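Side-chain contact in glycoside hydrolase, GH17 family (Formosa sp. Hel1_33_131, PDB 6FCG), which probably hydrolyses internal beta-1,3-glucosidic linkages of laminarin, the storage glucan of marine microalgae, as an endo-acting laminarinase: residues 191-196 and 205-210. Numbering follows the deposited sequence.
Sequences HLQALK and LWITSS
L205 offers its backbone carbonyl to K196: NZ of K196 lies 2.7 Å from O of L205, and the C=O...N angle of 171° shows that the ammonium approaches almost head-on to the carbonyl. A bend in the lysine chain at chi3 (-30°) brings CD and CE up to the same oxygen, while CD of K196 also passes 4.1 Å from CB of L205. The ammonium makes a salt bridge to D236 as well and a weak hydrogen bond to OE1 of Q193, so an alanine in place of K196 would probably leave the L205 carbonyl without this donor and D236 without this counter-charge. Strand 206-212 starts immediately after L205. The short axes of helix and strand run antiparallel at 179°, 9.2 Å apart, as expected for the second half of the right-handed beta-alpha-beta crossover 161-168, 182-197, 206-212 in the TIM barrel of family 17. CB of I207 points toward the helix, and its side chain packs mainly on L192 and Q193. Its CD1 sits 3.9 Å from CB of L192, and its CG2 touches CD1 of the same leucine. Across its other flank slides the amide of Q193, its chain bent at chi2, with NE2 3.6 Å from CB of I207; that nitrogen is hydrogen-bonded to A234 O and D236.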
ATOM      1  N   HIS A 191     -39.066  21.101 -30.346  1.00 23.65           N
ATOM      2  CA  HIS A 191     -40.235  21.703 -29.721  1.00 24.87           C
ATOM      3  C   HIS A 191     -40.051  23.214 -29.533  1.00 25.45           C
ATOM      4  O   HIS A 191     -40.939  23.998 -29.864  1.00 23.54           O
ATOM      5  CB  HIS A 191     -40.470  21.035 -28.371  1.00 25.30           C
ATOM      6  CG  HIS A 191     -41.569  21.643 -27.550  1.00 25.62           C
ATOM      7  ND1 HIS A 191     -42.891  21.264 -27.649  1.00 26.20           N
ATOM      8  CD2 HIS A 191     -41.518  22.563 -26.559  1.00 26.06           C
ATOM      9  CE1 HIS A 191     -43.613  21.951 -26.777  1.00 25.57           C
ATOM     10  NE2 HIS A 191     -42.804  22.743 -26.102  1.00 25.88           N
ATOM     11  N   LEU A 192     -38.885  23.597 -29.018  1.00 26.06           N
ATOM     12  CA  LEU A 192     -38.555  25.001 -28.782  1.00 26.01           C
ATOM     13  C   LEU A 192     -38.366  25.799 -30.079  1.00 26.08           C
ATOM     14  O   LEU A 192     -38.823  26.937 -30.163  1.00 26.94           O
ATOM     15  CB  LEU A 192     -37.312  25.128 -27.884  1.00 25.98           C
ATOM     16  CG  LEU A 192     -37.441  24.681 -26.416  1.00 25.67           C
ATOM     17  CD1 LEU A 192     -36.100  24.793 -25.720  1.00 27.13           C
ATOM     18  CD2 LEU A 192     -38.459  25.486 -25.641  1.00 25.61           C
ATOM     19  N   GLN A 193     -37.718  25.209 -31.082  1.00 27.89           N
ATOM     20  CA  GLN A 193     -37.603  25.855 -32.400  1.00 29.41           C
ATOM     21  C   GLN A 193     -38.969  26.063 -33.083  1.00 30.13           C
ATOM     22  O   GLN A 193     -39.162  27.068 -33.770  1.00 28.36           O
ATOM     23  CB  GLN A 193     -36.696  25.059 -33.344  1.00 29.40           C
ATOM     24  CG  GLN A 193     -35.225  24.921 -32.946  1.00 31.02           C
ATOM     25  CD  GLN A 193     -34.479  26.234 -32.810  1.00 30.81           C
ATOM     26  OE1 GLN A 193     -35.077  27.298 -32.891  1.00 33.65           O
ATOM     27  NE2 GLN A 193     -33.165  26.166 -32.653  1.00 29.33           N
ATOM     28  N   ALA A 194     -39.896  25.126 -32.863  1.00 31.08           N
ATOM     29  CA  ALA A 194     -41.281  25.222 -33.360  1.00 31.34           C
ATOM     30  C   ALA A 194     -42.081  26.328 -32.656  1.00 32.14           C
ATOM     31  O   ALA A 194     -42.803  27.075 -33.323  1.00 31.34           O
ATOM     32  CB  ALA A 194     -42.011  23.887 -33.224  1.00 29.14           C
ATOM     33  N   LEU A 195     -41.955  26.441 -31.330  1.00 32.00           N
ATOM     34  CA  LEU A 195     -42.529  27.587 -30.604  1.00 31.04           C
ATOM     35  C   LEU A 195     -42.005  28.936 -31.101  1.00 30.75           C
ATOM     36  O   LEU A 195     -42.752  29.905 -31.107  1.00 29.80           O
ATOM     37  CB  LEU A 195     -42.282  27.496 -29.111  1.00 29.53           C
ATOM     38  CG  LEU A 195     -43.002  26.400 -28.319  1.00 31.89           C
ATOM     39  CD1 LEU A 195     -42.561  26.513 -26.845  1.00 31.03           C
ATOM     40  CD2 LEU A 195     -44.527  26.439 -28.438  1.00 31.11           C
ATOM     41  N   LYS A 196     -40.735  29.011 -31.499  1.00 31.68           N
ATOM     42  CA  LYS A 196     -40.209  30.258 -32.066  1.00 33.14           C
ATOM     43  C   LYS A 196     -40.827  30.573 -33.431  1.00 39.62           C
ATOM     44  O   LYS A 196     -41.234  31.709 -33.705  1.00 41.41           O
ATOM     45  CB  LYS A 196     -38.699  30.218 -32.219  1.00 29.96           C
ATOM     46  CG  LYS A 196     -37.923  30.077 -30.917  1.00 29.84           C
ATOM     47  CD  LYS A 196     -36.425  30.413 -31.028  1.00 28.82           C
ATOM     48  CE  LYS A 196     -35.816  30.138 -32.397  1.00 27.09           C
ATOM     49  NZ  LYS A 196     -34.335  30.126 -32.391  1.00 26.66           N
ATOM     50  N   LEU A 205     -34.202  34.238 -29.827  1.00 24.47           N
ATOM     51  CA  LEU A 205     -33.881  33.355 -28.716  1.00 25.02           C
ATOM     52  C   LEU A 205     -33.150  32.150 -29.241  1.00 24.82           C
ATOM     53  O   LEU A 205     -33.627  31.492 -30.161  1.00 30.42           O
ATOM     54  CB  LEU A 205     -35.160  32.886 -28.007  1.00 25.13           C
ATOM     55  CG  LEU A 205     -34.997  31.973 -26.805  1.00 25.67           C
ATOM     56  CD1 LEU A 205     -34.487  32.738 -25.607  1.00 26.74           C
ATOM     57  CD2 LEU A 205     -36.299  31.301 -26.462  1.00 27.21           C
ATOM     58  N   TRP A 206     -31.977  31.885 -28.700  1.00 23.21           N
ATOM     59  CA  TRP A 206     -31.149  30.804 -29.200  1.00 23.74           C
ATOM     60  C   TRP A 206     -31.368  29.539 -28.383  1.00 23.62           C
ATOM     61  O   TRP A 206     -31.501  29.602 -27.165  1.00 23.24           O
ATOM     62  CB  TRP A 206     -29.669  31.242 -29.247  1.00 23.38           C
ATOM     63  CG  TRP A 206     -29.262  31.830 -30.573  1.00 22.57           C
ATOM     64  CD1 TRP A 206     -30.091  32.295 -31.546  1.00 22.27           C
ATOM     65  CD2 TRP A 206     -27.928  32.030 -31.059  1.00 21.71           C
ATOM     66  NE1 TRP A 206     -29.364  32.767 -32.606  1.00 21.34           N
ATOM     67  CE2 TRP A 206     -28.036  32.637 -32.329  1.00 22.10           C
ATOM     68  CE3 TRP A 206     -26.663  31.772 -30.542  1.00 21.75           C
ATOM     69  CZ2 TRP A 206     -26.935  32.963 -33.099  1.00 22.57           C
ATOM     70  CZ3 TRP A 206     -25.551  32.108 -31.300  1.00 22.37           C
ATOM     71  CH2 TRP A 206     -25.698  32.699 -32.570  1.00 22.89           C
ATOM     72  N   ILE A 207     -31.383  28.394 -29.067  1.00 23.37           N
ATOM     73  CA  ILE A 207     -31.585  27.106 -28.426  1.00 22.21           C
ATOM     74  C   ILE A 207     -30.334  26.278 -28.574  1.00 21.25           C
ATOM     75  O   ILE A 207     -29.710  26.264 -29.628  1.00 22.37           O
ATOM     76  CB  ILE A 207     -32.757  26.359 -29.048  1.00 22.19           C
ATOM     77  CG1 ILE A 207     -33.983  27.274 -29.180  1.00 21.92           C
ATOM     78  CG2 ILE A 207     -33.100  25.126 -28.213  1.00 23.15           C
ATOM     79  CD1 ILE A 207     -34.525  27.824 -27.866  1.00 21.91           C
ATOM     80  N   THR A 208     -29.963  25.576 -27.509  1.00 20.86           N
ATOM     81  CA  THR A 208     -28.773  24.704 -27.517  1.00 19.82           C
ATOM     82  C   THR A 208     -28.985  23.540 -26.588  1.00 19.70           C
ATOM     83  O   THR A 208     -30.075  23.365 -26.034  1.00 19.15           O
ATOM     84  CB  THR A 208     -27.492  25.481 -27.103  1.00 19.88           C
ATOM     85  OG1 THR A 208     -26.318  24.708 -27.357  1.00 17.54           O
ATOM     86  CG2 THR A 208     -27.529  25.894 -25.618  1.00 19.40           C
ATOM     87  N   SER A 209     -27.944  22.723 -26.456  1.00 19.50           N
ATOM     88  CA  SER A 209     -27.816  21.757 -25.371  1.00 19.29           C
ATOM     89  C   SER A 209     -26.413  21.905 -24.840  1.00 19.11           C
ATOM     90  O   SER A 209     -25.493  22.108 -25.609  1.00 19.22           O
ATOM     91  CB  SER A 209     -28.042  20.339 -25.861  1.00 19.96           C
ATOM     92  OG  SER A 209     -28.061  19.422 -24.781  1.00 18.66           O
ATOM     93  N   SER A 210     -26.243  21.836 -23.525  1.00 19.55           N
ATOM     94  CA  SER A 210     -24.918  22.013 -22.954  1.00 19.96           C
ATOM     95  C   SER A 210     -24.407  20.638 -22.554  1.00 19.82           C
ATOM     96  O   SER A 210     -25.014  19.942 -21.740  1.00 19.10           O
ATOM     97  CB  SER A 210     -24.949  23.014 -21.799  1.00 20.19           C
ATOM     98  OG  SER A 210     -23.721  23.724 -21.726  1.00 19.95           O
TER